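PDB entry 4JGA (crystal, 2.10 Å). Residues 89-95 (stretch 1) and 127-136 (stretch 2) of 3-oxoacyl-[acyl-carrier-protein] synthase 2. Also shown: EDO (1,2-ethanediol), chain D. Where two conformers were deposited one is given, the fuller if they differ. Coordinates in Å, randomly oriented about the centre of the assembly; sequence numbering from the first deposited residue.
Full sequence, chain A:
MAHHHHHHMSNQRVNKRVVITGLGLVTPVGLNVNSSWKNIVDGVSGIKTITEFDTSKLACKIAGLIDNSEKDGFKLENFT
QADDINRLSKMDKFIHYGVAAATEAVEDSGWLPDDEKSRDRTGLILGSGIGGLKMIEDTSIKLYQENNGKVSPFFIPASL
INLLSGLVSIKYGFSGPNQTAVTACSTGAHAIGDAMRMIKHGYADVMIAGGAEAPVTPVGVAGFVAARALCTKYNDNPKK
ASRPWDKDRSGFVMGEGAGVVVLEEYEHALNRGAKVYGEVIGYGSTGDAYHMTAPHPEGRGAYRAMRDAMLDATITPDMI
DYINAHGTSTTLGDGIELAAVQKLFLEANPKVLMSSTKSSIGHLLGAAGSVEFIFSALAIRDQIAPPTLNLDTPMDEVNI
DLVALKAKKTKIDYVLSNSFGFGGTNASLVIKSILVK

Stretch 1 89-95: SKMDKFI
Stretch 2 127-136: GSGIGGLKMI

Two segments of one chain, 89-95 and 127-136, meet where each turns into a helix, burying 359 Å² in total. The register is set by Asp92 against Gly132 (CA to CA 5.4 Å) and Phe94 against Gly131 (CA to CA 6.3 Å).

Lys90 (phi/psi -78/-19) points its CB away from stretch 2, so its contact is made by the backbone: Lys90 O lies 3.5 Å from Met135 CE. Met135 reaches it with chi1 t, chi2 p and chi3 p. Met91 (-79/158; m, m, m) also points away and is extended in backbone, leading into Asp92.

Asp92 (-62/149; chi1 t, chi2 82°) is the polar centre. It N-caps the helix beginning at Lys93: Asp92 OD2 accepts from Phe94 N at 3.0 Å, nearly linear at 176°, while Asp92 O accepts from Ile95 N at 2.8 Å. Its other oxygen crosses the contact, Asp92 OD1 accepting from Met135 N at 3.0 Å and 138°. One carboxylate thus serves the first turns of two helices, since Gly132 (-88/55) is the N-cap of the second and Gly132 O accepts from Ile136 N at 3.0 Å. Water 1 adds a bridge, donating to Asp92 OD2 (2.9 Å) and accepting from Lys134 N (2.9 Å).

Lys93 (-55/-31; chi1 m, chi2 t, chi3 p) touches only peripherally, its CD 4.5 Å from Lys134 CD.

The CA-to-CB bond of Phe94 (-58/-35; chi1 87°, chi2 -87°) points toward stretch 2, and its ring lies against Gly131. Gly131 CA sits 3.9 Å from the Phe94 ring centroid, 13° off the normal, a CH-pi contact over one face. Gly131 adopts 77/-131, where a CB would jam against the preceding carbonyl. Gly131 N donates to Ser128 OG (2.9 Å, 131°; Ser128 chi1 t), and Ser128 CB lies 3.8 Å from Phe94 CD2.

Ile95 (-73/-38; m, t) makes no contact across.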

# COMPACT_ATOMS: atom_id res chain seq x y z
N SER A 89 10.71 18.26 7.66
CA SER A 89 11.16 18.95 6.44
C SER A 89 12.05 18.05 5.55
O SER A 89 12.14 18.28 4.36
CB SER A 89 11.89 20.25 6.75
OG SER A 89 13.12 19.97 7.37
N LYS A 90 12.62 16.99 6.12
CA LYS A 90 13.43 16.03 5.36
C LYS A 90 12.59 15.05 4.55
O LYS A 90 13.10 14.39 3.67
CB LYS A 90 14.27 15.19 6.32
CG LYS A 90 14.99 16.01 7.36
CD LYS A 90 16.09 16.80 6.74
CE LYS A 90 16.91 17.41 7.86
NZ LYS A 90 17.67 18.52 7.28
N MET A 91 11.31 14.92 4.91
CA MET A 91 10.40 13.98 4.26
C MET A 91 9.91 14.53 2.93
O MET A 91 9.97 15.73 2.69
CB MET A 91 9.20 13.70 5.18
CG MET A 91 9.57 13.30 6.62
SD MET A 91 10.63 11.85 6.78
CE MET A 91 9.47 10.57 6.57
N ASP A 92 9.45 13.64 2.05
CA ASP A 92 8.83 14.05 0.80
C ASP A 92 7.56 14.87 1.09
O ASP A 92 6.86 14.66 2.10
CB ASP A 92 8.47 12.84 -0.05
CG ASP A 92 8.09 13.22 -1.48
OD1 ASP A 92 9.04 13.43 -2.29
OD2 ASP A 92 6.87 13.38 -1.77
N LYS A 93 7.26 15.79 0.20
CA LYS A 93 6.06 16.61 0.29
C LYS A 93 4.76 15.84 0.41
O LYS A 93 3.85 16.35 1.04
CB LYS A 93 5.96 17.56 -0.90
CG LYS A 93 6.86 18.75 -0.73
CD LYS A 93 7.29 19.33 -2.06
CE LYS A 93 6.17 20.04 -2.76
NZ LYS A 93 6.54 21.47 -2.77
N PHE A 94 4.65 14.64 -0.16
CA PHE A 94 3.41 13.87 0.05
C PHE A 94 3.20 13.66 1.53
O PHE A 94 2.08 13.72 2.00
CB PHE A 94 3.31 12.56 -0.75
CG PHE A 94 3.92 11.36 -0.08
CD1 PHE A 94 5.27 11.08 -0.23
CD2 PHE A 94 3.14 10.49 0.68
CE1 PHE A 94 5.85 9.99 0.40
CE2 PHE A 94 3.71 9.42 1.31
CZ PHE A 94 5.07 9.15 1.16
N ILE A 95 4.28 13.49 2.28
CA ILE A 95 4.20 13.31 3.73
C ILE A 95 3.83 14.65 4.41
O ILE A 95 3.04 14.67 5.35
CB ILE A 95 5.48 12.68 4.30
CG1 ILE A 95 5.55 11.22 3.83
CG2 ILE A 95 5.48 12.79 5.82
CD1 ILE A 95 6.88 10.52 4.04
N GLY A 127 -2.34 6.39 2.69
CA GLY A 127 -1.65 5.95 1.47
C GLY A 127 -1.28 7.07 0.52
O GLY A 127 -1.56 8.26 0.77
N SER A 128 -0.63 6.64 -0.56
CA SER A 128 -0.29 7.46 -1.71
C SER A 128 -0.24 6.54 -2.93
O SER A 128 -0.03 5.35 -2.80
CB SER A 128 1.07 8.13 -1.49
OG SER A 128 1.34 9.06 -2.53
N GLY A 129 -0.49 7.08 -4.11
CA GLY A 129 -0.43 6.26 -5.32
C GLY A 129 1.00 6.03 -5.77
O GLY A 129 1.39 4.90 -6.13
N ILE A 130 1.76 7.12 -5.77
CA ILE A 130 3.16 7.10 -6.19
C ILE A 130 4.10 7.39 -5.03
O ILE A 130 5.19 6.90 -5.01
CB ILE A 130 3.44 8.11 -7.31
CG1 ILE A 130 2.34 8.01 -8.34
CG2 ILE A 130 4.80 7.83 -7.97
CD1 ILE A 130 2.56 8.89 -9.56
N GLY A 131 3.66 8.16 -4.04
CA GLY A 131 4.52 8.37 -2.88
C GLY A 131 5.64 9.39 -3.13
O GLY A 131 5.39 10.49 -3.66
N GLY A 132 6.87 9.02 -2.76
CA GLY A 132 7.96 9.97 -2.65
C GLY A 132 8.71 10.18 -3.94
O GLY A 132 9.95 9.99 -4.01
N LEU A 133 7.97 10.54 -4.97
CA LEU A 133 8.48 10.63 -6.33
C LEU A 133 9.58 11.67 -6.46
O LEU A 133 10.65 11.39 -7.00
CB LEU A 133 7.35 10.91 -7.30
CG LEU A 133 7.79 11.02 -8.75
CD1 LEU A 133 8.51 9.76 -9.18
CD2 LEU A 133 6.61 11.34 -9.65
N LYS A 134 9.33 12.88 -5.95
CA LYS A 134 10.33 13.95 -5.99
C LYS A 134 11.60 13.54 -5.18
O LYS A 134 12.71 13.79 -5.60
CB LYS A 134 9.73 15.26 -5.46
CG LYS A 134 10.76 16.36 -5.29
CD LYS A 134 10.10 17.73 -5.17
CE LYS A 134 11.09 18.84 -4.80
NZ LYS A 134 12.08 19.07 -5.88
N MET A 135 11.40 12.92 -4.03
CA MET A 135 12.50 12.51 -3.17
C MET A 135 13.40 11.51 -3.90
O MET A 135 14.62 11.70 -3.94
CB MET A 135 11.97 11.91 -1.86
CG MET A 135 13.03 11.54 -0.83
SD MET A 135 14.20 12.85 -0.45
CE MET A 135 13.08 14.15 0.14
N ILE A 136 12.80 10.53 -4.56
CA ILE A 136 13.56 9.52 -5.28
C ILE A 136 14.22 10.13 -6.52
O ILE A 136 15.37 9.89 -6.77
CB ILE A 136 12.71 8.28 -5.66
CG1 ILE A 136 12.21 7.59 -4.39
CG2 ILE A 136 13.52 7.28 -6.49
CD1 ILE A 136 11.22 6.46 -4.62
C1 EDO D . 6.95 3.75 -3.86
O1 EDO D . 8.19 3.91 -3.12
C2 EDO D . 7.02 4.69 -5.02
O2 EDO D . 6.04 4.45 -5.99
O HOH W 1 6.87 13.62 -4.63